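Local coordinates for protein flavodoxin (Aquifex aeolicus, PDB 2ARK) that serves as an FMN-binding electron-transfer protein, probably a low-potential electron donor to several redox enzymes, at residues 5-10 with 33-38. Sequence-based numbering, arbitrary orientation.
Sequences GKVLVI and EGTEVR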
loop_
_atom_site.group_PDB
_atom_site.type_symbol
_atom_site.label_atom_id
_atom_site.label_comp_id
_atom_site.label_asym_id
_atom_site.label_seq_id
_atom_site.Cartn_x
_atom_site.Cartn_y
_atom_site.Cartn_z
ATOM N N GLY A 5 -18.017 -16.908 -20.344
ATOM C CA GLY A 5 -17.012 -16.185 -19.568
ATOM C C GLY A 5 -15.934 -17.156 -19.131
ATOM O O GLY A 5 -16.223 -18.262 -18.714
ATOM N N LYS A 6 -14.682 -16.749 -19.262
ATOM C CA LYS A 6 -13.530 -17.597 -18.959
ATOM C C LYS A 6 -12.837 -17.053 -17.701
ATOM O O LYS A 6 -12.300 -15.932 -17.720
ATOM C CB LYS A 6 -12.557 -17.605 -20.150
ATOM C CG LYS A 6 -12.967 -18.471 -21.309
ATOM C CD LYS A 6 -12.792 -17.713 -22.606
ATOM C CE LYS A 6 -11.500 -18.028 -23.333
ATOM N NZ LYS A 6 -11.243 -17.001 -24.381
ATOM N N VAL A 7 -12.902 -17.838 -16.616
ATOM C CA VAL A 7 -12.328 -17.466 -15.315
ATOM C C VAL A 7 -11.184 -18.408 -14.875
ATOM O O VAL A 7 -11.320 -19.636 -14.881
ATOM C CB VAL A 7 -13.449 -17.351 -14.233
ATOM C CG1 VAL A 7 -12.886 -17.253 -12.822
ATOM C CG2 VAL A 7 -14.325 -16.145 -14.505
ATOM N N LEU A 8 -10.053 -17.824 -14.509
ATOM C CA LEU A 8 -8.898 -18.569 -13.980
ATOM C C LEU A 8 -8.802 -18.322 -12.495
ATOM O O LEU A 8 -8.693 -17.169 -12.043
ATOM C CB LEU A 8 -7.594 -18.095 -14.632
ATOM C CG LEU A 8 -6.365 -18.997 -14.819
ATOM C CD1 LEU A 8 -5.099 -18.171 -14.654
ATOM C CD2 LEU A 8 -6.269 -20.327 -13.972
ATOM N N VAL A 9 -8.869 -19.390 -11.720
ATOM C CA VAL A 9 -8.552 -19.290 -10.307
ATOM C C VAL A 9 -7.187 -19.937 -10.147
ATOM O O VAL A 9 -7.038 -21.121 -10.361
ATOM C CB VAL A 9 -9.618 -19.947 -9.396
ATOM C CG1 VAL A 9 -9.283 -19.721 -7.896
ATOM C CG2 VAL A 9 -10.980 -19.390 -9.726
ATOM N N ILE A 10 -6.188 -19.134 -9.801
ATOM C CA ILE A 10 -4.826 -19.647 -9.677
ATOM C C ILE A 10 -4.370 -19.355 -8.245
ATOM O O ILE A 10 -4.620 -18.271 -7.754
ATOM C CB ILE A 10 -3.908 -19.021 -10.786
ATOM C CG1 ILE A 10 -2.536 -19.638 -10.786
ATOM C CG2 ILE A 10 -3.808 -17.458 -10.695
ATOM C CD1 ILE A 10 -1.511 -18.700 -11.523
ATOM N N GLU A 33 -24.333 -19.015 -14.358
ATOM C CA GLU A 33 -24.524 -19.771 -15.589
ATOM C C GLU A 33 -23.745 -19.204 -16.783
ATOM O O GLU A 33 -23.712 -17.988 -17.002
ATOM C CB GLU A 33 -26.009 -19.843 -15.930
ATOM C CG GLU A 33 -26.676 -21.205 -15.641
ATOM C CD GLU A 33 -28.212 -21.094 -15.507
ATOM O OE1 GLU A 33 -28.686 -20.314 -14.641
ATOM O OE2 GLU A 33 -28.954 -21.782 -16.270
ATOM N N GLY A 34 -23.126 -20.103 -17.548
ATOM C CA GLY A 34 -22.374 -19.724 -18.746
ATOM C C GLY A 34 -21.022 -19.097 -18.438
ATOM O O GLY A 34 -20.492 -18.316 -19.236
ATOM N N THR A 35 -20.486 -19.416 -17.262
ATOM C CA THR A 35 -19.123 -19.097 -16.912
ATOM C C THR A 35 -18.348 -20.395 -16.816
ATOM O O THR A 35 -18.759 -21.358 -16.151
ATOM C CB THR A 35 -19.026 -18.346 -15.574
ATOM O OG1 THR A 35 -19.852 -17.175 -15.621
ATOM C CG2 THR A 35 -17.575 -17.953 -15.270
ATOM N N GLU A 36 -17.213 -20.402 -17.498
ATOM C CA GLU A 36 -16.287 -21.512 -17.490
ATOM C C GLU A 36 -15.078 -21.204 -16.569
ATOM O O GLU A 36 -14.516 -20.104 -16.615
ATOM C CB GLU A 36 -15.830 -21.733 -18.904
ATOM C CG GLU A 36 -15.128 -23.004 -19.063
ATOM C CD GLU A 36 -14.717 -23.226 -20.479
ATOM O OE1 GLU A 36 -14.707 -22.241 -21.262
ATOM O OE2 GLU A 36 -14.401 -24.386 -20.792
ATOM N N VAL A 37 -14.671 -22.182 -15.757
ATOM C CA VAL A 37 -13.630 -21.962 -14.740
ATOM C C VAL A 37 -12.449 -22.953 -14.859
ATOM O O VAL A 37 -12.645 -24.139 -15.064
ATOM C CB VAL A 37 -14.259 -21.965 -13.299
ATOM C CG1 VAL A 37 -13.201 -21.790 -12.192
ATOM C CG2 VAL A 37 -15.321 -20.880 -13.199
ATOM N N ARG A 38 -11.226 -22.443 -14.751
ATOM C CA ARG A 38 -10.052 -23.303 -14.636
ATOM C C ARG A 38 -9.531 -23.049 -13.232
ATOM O O ARG A 38 -9.404 -21.890 -12.847
ATOM C CB ARG A 38 -8.996 -22.958 -15.703
ATOM C CG ARG A 38 -8.891 -23.968 -16.770
ATOM C CD ARG A 38 -9.029 -23.448 -18.206
ATOM N NE ARG A 38 -7.746 -23.319 -18.885
ATOM C CZ ARG A 38 -7.543 -23.467 -20.191
ATOM N NH1 ARG A 38 -8.526 -23.778 -21.018
ATOM N NH2 ARG A 38 -6.319 -23.324 -20.672
#
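Val7 and Val37 both hold CG1 anti to the backbone N (chi1 168° and 178°), which leaves each CG2 beside its own N; CG2 of Val37 then packs against CB of Val7 at 4.1 Å. The same torsion brings CG2 of Val7 back to the methyl of Thr35, 3.8 Å from its CG2, while Val9 CG2 meets Val37 CG1 at the other end of this apolar row. Thr35 holds CG2 anti to its backbone N, facing Val7, while its OG1, beside that N, hydrogen-bonds to the carbonyl of Leu32.

Beneath these side chains the strands run parallel, with Gly5, Lys6, Val7 and Leu8 paired to Thr35, Glu36, Val37 and Arg38. Only odd-numbered residues of 5-10 bond to this neighbour. Val7 uses both its backbone groups toward this strand, its N donating to Glu36 O and its O accepting from Arg38 N, each at 2.8 Å. Val9 N to Arg38 O is nearly straight at 173°, whereas Gly5 N reaches Gly34 O over a longer 3.1 Å. Lys6 and Leu8 instead turn their backbone toward strand 55-61, so strand 5-11 is hydrogen-bonded along both edges.

On the reverse face, Leu8 CD2 rests 3.7 Å from Arg38 O and also meets Arg38 CB, the two side chains running at a slant to each other. Lys6 and Glu36 run alongside each other in the same direction, touching through Lys6 CG and Glu36 OE1 at 4.2 Å. Arg38 leads outward to a salt bridge with Asp49 and, like Lys6, a cation-pi contact with Trp52, while helices 17-30 and 148-168 cover the valine face. With helix 17-30 as the connection, the pair forms a beta-alpha-beta crossover in the parallel, helix-flanked sheet of the flavodoxin-like fold.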